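Local structure of lipoprotein, putative (Bacillus anthracis, 4NOH) at residues Asp11-Gly14 with Val15-Met19; Val121-Asp124 with Ala125-Ala128; Lys147-Ile150 with Phe151-Lys155. The protein is of unknown molecular function but is probably a membrane-attached lipoprotein that may bind lipid. One frame throughout, in Å; residues are numbered along the deposited sequence. Where two conformers were deposited one is given.

Contact 1 of 3, residues Asp11-Gly14 with Val15-Met19; sequences DETG and VQQTM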
loop_
_atom_site.group_PDB
_atom_site.type_symbol
_atom_site.label_atom_id
_atom_site.label_comp_id
_atom_site.label_asym_id
_atom_site.label_seq_id
_atom_site.Cartn_x
_atom_site.Cartn_y
_atom_site.Cartn_z
ATOM N N ASP A 11 0.566 2.322 -12.192
ATOM C CA ASP A 11 1.752 3.030 -12.637
ATOM C C ASP A 11 1.679 4.458 -12.165
ATOM O O ASP A 11 0.602 5.037 -12.101
ATOM C CB ASP A 11 1.845 3.037 -14.181
ATOM C CG ASP A 11 2.520 1.827 -14.737
ATOM O OD1 ASP A 11 2.805 0.839 -13.982
ATOM O OD2 ASP A 11 2.821 1.910 -15.957
ATOM N N GLU A 12 2.837 5.047 -11.870
ATOM C CA GLU A 12 2.882 6.438 -11.463
ATOM C C GLU A 12 2.080 7.327 -12.391
ATOM O O GLU A 12 1.351 8.200 -11.933
ATOM C CB GLU A 12 4.327 6.969 -11.343
ATOM C CG GLU A 12 4.363 8.424 -10.825
ATOM C CD GLU A 12 5.763 9.001 -10.612
ATOM O OE1 GLU A 12 6.753 8.271 -10.802
ATOM O OE2 GLU A 12 5.868 10.200 -10.246
ATOM N N THR A 13 2.178 7.108 -13.701
ATOM C CA THR A 13 1.504 8.018 -14.618
ATOM C C THR A 13 -0.009 7.915 -14.488
ATOM O O THR A 13 -0.692 8.915 -14.520
ATOM C CB THR A 13 1.925 7.900 -16.069
ATOM O OG1 THR A 13 1.348 9.008 -16.779
ATOM C CG2 THR A 13 1.490 6.605 -16.638
ATOM N N GLY A 14 -0.527 6.712 -14.292
ATOM C CA GLY A 14 -1.955 6.550 -14.155
ATOM C C GLY A 14 -2.478 7.152 -12.864
ATOM O O GLY A 14 -3.539 7.767 -12.835
ATOM N N VAL A 15 -1.720 6.977 -11.780
ATOM C CA VAL A 15 -2.092 7.543 -10.491
ATOM C C VAL A 15 -2.060 9.056 -10.603
ATOM O O VAL A 15 -3.009 9.751 -10.195
ATOM C CB VAL A 15 -1.149 7.051 -9.363
ATOM C CG1 VAL A 15 -1.386 7.839 -8.082
ATOM C CG2 VAL A 15 -1.315 5.566 -9.166
ATOM N N GLN A 16 -0.987 9.584 -11.173
ATOM C CA GLN A 16 -0.875 11.032 -11.338
ATOM C C GLN A 16 -1.990 11.605 -12.209
ATOM O O GLN A 16 -2.529 12.682 -11.923
ATOM C CB GLN A 16 0.471 11.390 -11.984
ATOM C CG GLN A 16 0.741 12.877 -12.017
ATOM C CD GLN A 16 0.824 13.462 -10.625
ATOM O OE1 GLN A 16 1.678 13.056 -9.813
ATOM N NE2 GLN A 16 -0.050 14.416 -10.331
ATOM N N GLN A 17 -2.311 10.936 -13.308
ATOM C CA GLN A 17 -3.375 11.421 -14.181
ATOM C C GLN A 17 -4.704 11.475 -13.441
ATOM O O GLN A 17 -5.538 12.313 -13.732
ATOM C CB GLN A 17 -3.532 10.555 -15.432
ATOM C CG GLN A 17 -2.402 10.692 -16.443
ATOM C CD GLN A 17 -2.683 9.906 -17.700
ATOM O OE1 GLN A 17 -3.762 10.005 -18.270
ATOM N NE2 GLN A 17 -1.712 9.123 -18.143
ATOM N N THR A 18 -4.904 10.533 -12.528
ATOM C CA THR A 18 -6.139 10.481 -11.774
ATOM C C THR A 18 -6.179 11.636 -10.780
ATOM O O THR A 18 -7.194 12.309 -10.662
ATOM C CB THR A 18 -6.285 9.125 -11.084
ATOM O OG1 THR A 18 -6.312 8.099 -12.096
ATOM C CG2 THR A 18 -7.558 9.085 -10.274
HETATM N N MSE A 19 -5.076 11.868 -10.082
HETATM C CA MSE A 19 -4.998 13.008 -9.172
HETATM C C MSE A 19 -5.289 14.260 -9.950
HETATM O O MSE A 19 -6.136 15.080 -9.556
HETATM C CB MSE A 19 -3.592 13.146 -8.591
HETATM C CG MSE A 19 -3.190 11.907 -7.809
HETATM SE SE MSE A 19 -4.315 11.743 -6.200
HETATM C CE MSE A 19 -3.111 10.511 -5.269
HETATM O O HOH W 1 4.062 12.036 -11.196
#
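G14 and T18 meet through a forked pair of hydrogen bonds that shows how a threonine can fold back on its own helix. The carbonyl oxygen of G14 accepts from T18 OG1 at 2.9 Å and from T18 N at 3.1 Å. The two donors arrive from opposite faces of the carbonyl plane, each tilted out of it, so that one acceptor is gripped from both sides. T18 can do this because its OG1 stands beside its own backbone N and anti to the carbonyl carbon (chi1 -61°), which turns the hydroxyl back toward the preceding turn.

Three further backbone bonds between the segments follow the regular i to i+4 pattern. V15 N donates to D11 O at 3.0 Å, Q16 N to E12 O at 2.8 Å, and Q17 N to T13 O. D11 sits at the N-cap, yet its side chain makes no capping bond; its OD1 forms a salt bridge with K135.

On the outer face the polar side chains meet more lightly. T13 and Q17 run side by side in the same direction, and Q17 NE2 gives a weak but straight bond of 3.4 Å to T13 OG1. E12 and Q16 are joined through water 1, which donates to E12 OE2 at 2.7 Å and to Q16 OE1 at 2.9 Å. The amide of Q16 is held further by D20 at NE2 and K31 at OE1.

V15 faces inward: its CG2 lies 3.5 Å from D11 O, and the side chain packs on M8, T136 and V160. The whole is an amphipathic opening of helix 12-21, entered directly from strand 5-10, with its buried side laid against the mixed sheet.

Contact 2 of 3, residues Val121-Asp124 with Ala125-Ala128; sequences VVSD and AEYA
S123 caps helix 124-128 at the point where strand 118-122 gives way to it: its OG accepts from E126 N at 3.1 Å, the classic serine N-cap, at an N-H...O angle of 155°. A chi1 of 71° sets OG between the backbone N and the carbonyl carbon, facing the first turn. The same oxygen is also hydrogen-bonded to D80, and the CG of E126 lies close against it, so the cap is both bonded and packed. Y127 N meanwhile donates to S123 O at 2.9 Å, a second grip on the capping residue.

The tight side lies beneath this cap. V122 directs its side chain at the helix, and its CG2 packs against Y127 CB at 3.7 Å, the two side chains crossing at about a right angle with the methyl at the edge of the ring. Y127 is buried; its hydroxyl is bonded to E33 and its ring takes a cation-pi contact from K35. V122 itself is backed by I46 of the adjacent strand 42-48 and by M101 of strand 99-103, one strand further off.

The solvent side is looser. A125 and A128 are exposed, and the E126 chain is bent at chi2, its carboxylate leading away from the capping segment to a salt bridge with K129. Here a backbone bond joins the segments: A128 N reaches D124 O at 3.2 Å, the donor tilted 29° from the carbonyl plane.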
loop_
_atom_site.group_PDB
_atom_site.type_symbol
_atom_site.label_atom_id
_atom_site.label_comp_id
_atom_site.label_asym_id
_atom_site.label_seq_id
_atom_site.Cartn_x
_atom_site.Cartn_y
_atom_site.Cartn_z
ATOM N N VAL A 121 8.279 -5.130 3.991
ATOM C CA VAL A 121 9.051 -3.928 4.198
ATOM C C VAL A 121 10.477 -4.362 4.434
ATOM O O VAL A 121 10.742 -5.170 5.325
ATOM C CB VAL A 121 8.520 -3.070 5.349
ATOM C CG1 VAL A 121 9.297 -1.765 5.455
ATOM C CG2 VAL A 121 7.020 -2.795 5.189
ATOM N N VAL A 122 11.377 -3.781 3.657
ATOM C CA VAL A 122 12.811 -4.082 3.768
ATOM C C VAL A 122 13.623 -2.786 3.922
ATOM O O VAL A 122 13.110 -1.708 3.752
ATOM C CB VAL A 122 13.324 -4.862 2.537
ATOM C CG1 VAL A 122 12.622 -6.223 2.422
ATOM C CG2 VAL A 122 13.158 -4.062 1.254
ATOM N N SER A 123 14.880 -2.906 4.314
ATOM C CA SER A 123 15.679 -1.718 4.479
ATOM C C SER A 123 15.811 -0.982 3.136
ATOM O O SER A 123 15.631 -1.561 2.080
ATOM C CB SER A 123 17.072 -2.064 5.013
ATOM O OG SER A 123 17.858 -2.708 4.029
ATOM N N ASP A 124 16.101 0.302 3.195
ATOM C CA ASP A 124 16.267 1.080 2.002
ATOM C C ASP A 124 17.372 0.468 1.116
ATOM O O ASP A 124 17.253 0.428 -0.103
ATOM C CB ASP A 124 16.601 2.548 2.329
ATOM C CG ASP A 124 15.444 3.317 2.964
ATOM O OD1 ASP A 124 14.376 2.736 3.271
ATOM O OD2 ASP A 124 15.617 4.562 3.121
ATOM N N ALA A 125 18.459 -0.019 1.723
ATOM C CA ALA A 125 19.543 -0.601 0.938
ATOM C C ALA A 125 19.108 -1.907 0.273
ATOM O O ALA A 125 19.506 -2.195 -0.852
ATOM C CB ALA A 125 20.774 -0.817 1.804
ATOM N N GLU A 126 18.328 -2.708 0.988
ATOM C CA GLU A 126 17.839 -3.969 0.454
ATOM C C GLU A 126 16.866 -3.734 -0.697
ATOM O O GLU A 126 16.883 -4.466 -1.722
ATOM C CB GLU A 126 17.212 -4.834 1.571
ATOM C CG GLU A 126 18.244 -5.436 2.529
ATOM C CD GLU A 126 19.072 -6.528 1.894
ATOM O OE1 GLU A 126 18.490 -7.564 1.493
ATOM O OE2 GLU A 126 20.320 -6.385 1.820
ATOM N N TYR A 127 16.039 -2.721 -0.544
ATOM C CA TYR A 127 15.028 -2.392 -1.562
ATOM C C TYR A 127 15.675 -1.981 -2.881
ATOM O O TYR A 127 15.181 -2.328 -3.957
ATOM C CB TYR A 127 14.142 -1.274 -1.045
ATOM C CG TYR A 127 13.077 -0.753 -1.999
ATOM C CD1 TYR A 127 11.820 -1.321 -2.046
ATOM C CD2 TYR A 127 13.309 0.347 -2.786
ATOM C CE1 TYR A 127 10.827 -0.836 -2.888
ATOM C CE2 TYR A 127 12.329 0.850 -3.638
ATOM C CZ TYR A 127 11.077 0.258 -3.660
ATOM O OH TYR A 127 10.098 0.751 -4.493
ATOM N N ALA A 128 16.811 -1.306 -2.781
ATOM C CA ALA A 128 17.517 -0.798 -3.942
ATOM C C ALA A 128 17.953 -1.922 -4.864
ATOM O O ALA A 128 18.127 -1.709 -6.048
ATOM C CB ALA A 128 18.723 0.036 -3.510
#

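Contact 3 of 3, residues Lys147-Ile150 with Phe151-Lys155; sequences KEKI and FPDIK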
loop_
_atom_site.group_PDB
_atom_site.type_symbol
_atom_site.label_atom_id
_atom_site.label_comp_id
_atom_site.label_asym_id
_atom_site.label_seq_id
_atom_site.Cartn_x
_atom_site.Cartn_y
_atom_site.Cartn_z
ATOM N N LYS A 147 -17.704 8.949 -2.874
ATOM C CA LYS A 147 -18.155 7.567 -3.083
ATOM C C LYS A 147 -19.163 7.341 -4.200
ATOM O O LYS A 147 -19.110 6.303 -4.873
ATOM C CB LYS A 147 -18.697 6.998 -1.765
ATOM C CG LYS A 147 -19.300 5.593 -1.830
ATOM C CD LYS A 147 -19.736 5.145 -0.429
ATOM C CE LYS A 147 -20.623 3.903 -0.429
ATOM N NZ LYS A 147 -19.927 2.660 -0.883
ATOM N N GLU A 148 -20.011 8.321 -4.478
ATOM C CA GLU A 148 -21.128 8.055 -5.391
ATOM C C GLU A 148 -20.867 8.227 -6.890
ATOM O O GLU A 148 -21.561 7.616 -7.705
ATOM C CB GLU A 148 -22.359 8.869 -4.939
ATOM C CG GLU A 148 -22.717 8.653 -3.464
ATOM C CD GLU A 148 -22.966 7.185 -3.115
ATOM O OE1 GLU A 148 -23.427 6.422 -4.001
ATOM O OE2 GLU A 148 -22.716 6.798 -1.946
ATOM N N LYS A 149 -19.871 9.018 -7.260
ATOM C CA LYS A 149 -19.584 9.239 -8.662
ATOM C C LYS A 149 -18.084 9.129 -8.981
ATOM O O LYS A 149 -17.694 8.406 -9.901
ATOM C CB LYS A 149 -20.119 10.617 -9.090
ATOM C CG LYS A 149 -20.027 10.911 -10.588
ATOM C CD LYS A 149 -21.081 10.183 -11.410
ATOM C CE LYS A 149 -20.908 10.483 -12.892
ATOM N NZ LYS A 149 -22.056 9.980 -13.703
ATOM N N ILE A 150 -17.249 9.831 -8.214
ATOM C CA ILE A 150 -15.804 9.839 -8.474
ATOM C C ILE A 150 -15.200 8.447 -8.324
ATOM O O ILE A 150 -14.525 7.939 -9.224
ATOM C CB ILE A 150 -15.082 10.860 -7.571
ATOM C CG1 ILE A 150 -15.531 12.276 -7.963
ATOM C CG2 ILE A 150 -13.571 10.731 -7.696
ATOM C CD1 ILE A 150 -15.008 13.357 -7.047
ATOM N N PHE A 151 -15.494 7.802 -7.209
ATOM C CA PHE A 151 -14.949 6.477 -6.964
ATOM C C PHE A 151 -15.327 5.458 -8.063
ATOM O O PHE A 151 -14.457 4.769 -8.589
ATOM C CB PHE A 151 -15.305 5.995 -5.559
ATOM C CG PHE A 151 -14.866 4.602 -5.294
ATOM C CD1 PHE A 151 -13.525 4.295 -5.303
ATOM C CD2 PHE A 151 -15.774 3.591 -5.116
ATOM C CE1 PHE A 151 -13.104 3.001 -5.113
ATOM C CE2 PHE A 151 -15.350 2.295 -4.895
ATOM C CZ PHE A 151 -14.001 2.003 -4.905
ATOM N N PRO A 152 -16.618 5.362 -8.422
ATOM C CA PRO A 152 -16.919 4.398 -9.487
ATOM C C PRO A 152 -16.284 4.751 -10.832
ATOM O O PRO A 152 -15.973 3.857 -11.606
ATOM C CB PRO A 152 -18.448 4.411 -9.585
ATOM C CG PRO A 152 -18.950 5.281 -8.506
ATOM C CD PRO A 152 -17.829 5.917 -7.785
ATOM N N ASP A 153 -16.090 6.035 -11.097
ATOM C CA ASP A 153 -15.468 6.454 -12.352
ATOM C C ASP A 153 -14.003 6.028 -12.368
ATOM O O ASP A 153 -13.493 5.570 -13.393
ATOM C CB ASP A 153 -15.649 7.961 -12.588
ATOM C CG ASP A 153 -17.105 8.340 -12.980
ATOM O OD1 ASP A 153 -17.903 7.463 -13.390
ATOM O OD2 ASP A 153 -17.451 9.536 -12.916
ATOM N N ILE A 154 -13.343 6.134 -11.214
ATOM C CA ILE A 154 -11.949 5.674 -11.101
ATOM C C ILE A 154 -11.870 4.154 -11.300
ATOM O O ILE A 154 -10.988 3.637 -11.997
ATOM C CB ILE A 154 -11.320 6.105 -9.766
ATOM C CG1 ILE A 154 -11.158 7.638 -9.752
ATOM C CG2 ILE A 154 -9.992 5.391 -9.550
ATOM C CD1 ILE A 154 -10.724 8.227 -8.431
ATOM N N LYS A 155 -12.811 3.440 -10.699
ATOM C CA LYS A 155 -12.873 1.992 -10.875
ATOM C C LYS A 155 -13.179 1.561 -12.305
ATOM O O LYS A 155 -12.617 0.583 -12.780
ATOM C CB LYS A 155 -13.869 1.398 -9.899
ATOM C CG LYS A 155 -13.297 1.243 -8.506
ATOM C CD LYS A 155 -12.202 0.173 -8.453
ATOM C CE LYS A 155 -12.741 -1.209 -8.776
ATOM N NZ LYS A 155 -11.714 -2.289 -8.894
#
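K149 and D153 meet one turn apart at the start of helix 150-156, where K149 holds the N-cap position and D153 N donates to K149 O at 3.1 Å. The side chain of D153 is best read outward from its CB, which lies 3.4 Å from K149 O and nearly as close to I150 O. CG stands beside its own backbone N (chi1 -73°) and is therefore carried back to 3.1 Å from K149 O. Of the two carboxylate oxygens, OD1 turns to a salt bridge with R156. OD2 is 3.2 Å from K149 O, though both are acceptors and cannot bond, and it also approaches K149 CE to 3.6 Å, while K149 NZ stays 4.7 Å away, too distant for a direct bond.

P152 fits into the same turn without an N-H to offer. Its CD lies 3.2 Å from K147 O, and its CG rests near E148 O. Further round the helix I150 and I154 run side by side, pointing the same way, with I150 CG2 3.9 Å from I154 CD1; Y22 touches both. The F151 side chain packs on I6 and M165.

A proline in the first turn costs little, since no helical carbonyl precedes it to need its missing N-H. R156 and, at longer range, K149 probably help to offset the closeness of the D153 carboxylate to K149 O, and the helix start would favour its negative charge.

How the contacts relate
All three contacts are helix beginnings, each solving the first turn differently: contact 1 at the entry to helix 12-21, contact 2 at a serine cap, contact 3 around a proline. Contacts 1 and 3 belong to one neighbourhood, their centres about 15 Å apart, and they touch where T18 CG2 packs on I154 CD1 at 3.8 Å; V160 is a shared neighbour of V15, T18 and I154. Contact 2 stands apart, its centre about 24 Å from that of contact 1 and about 34 Å from that of contact 3, on the opposite side of the chain's centre from the latter. The long mixed sheet spans the two regions.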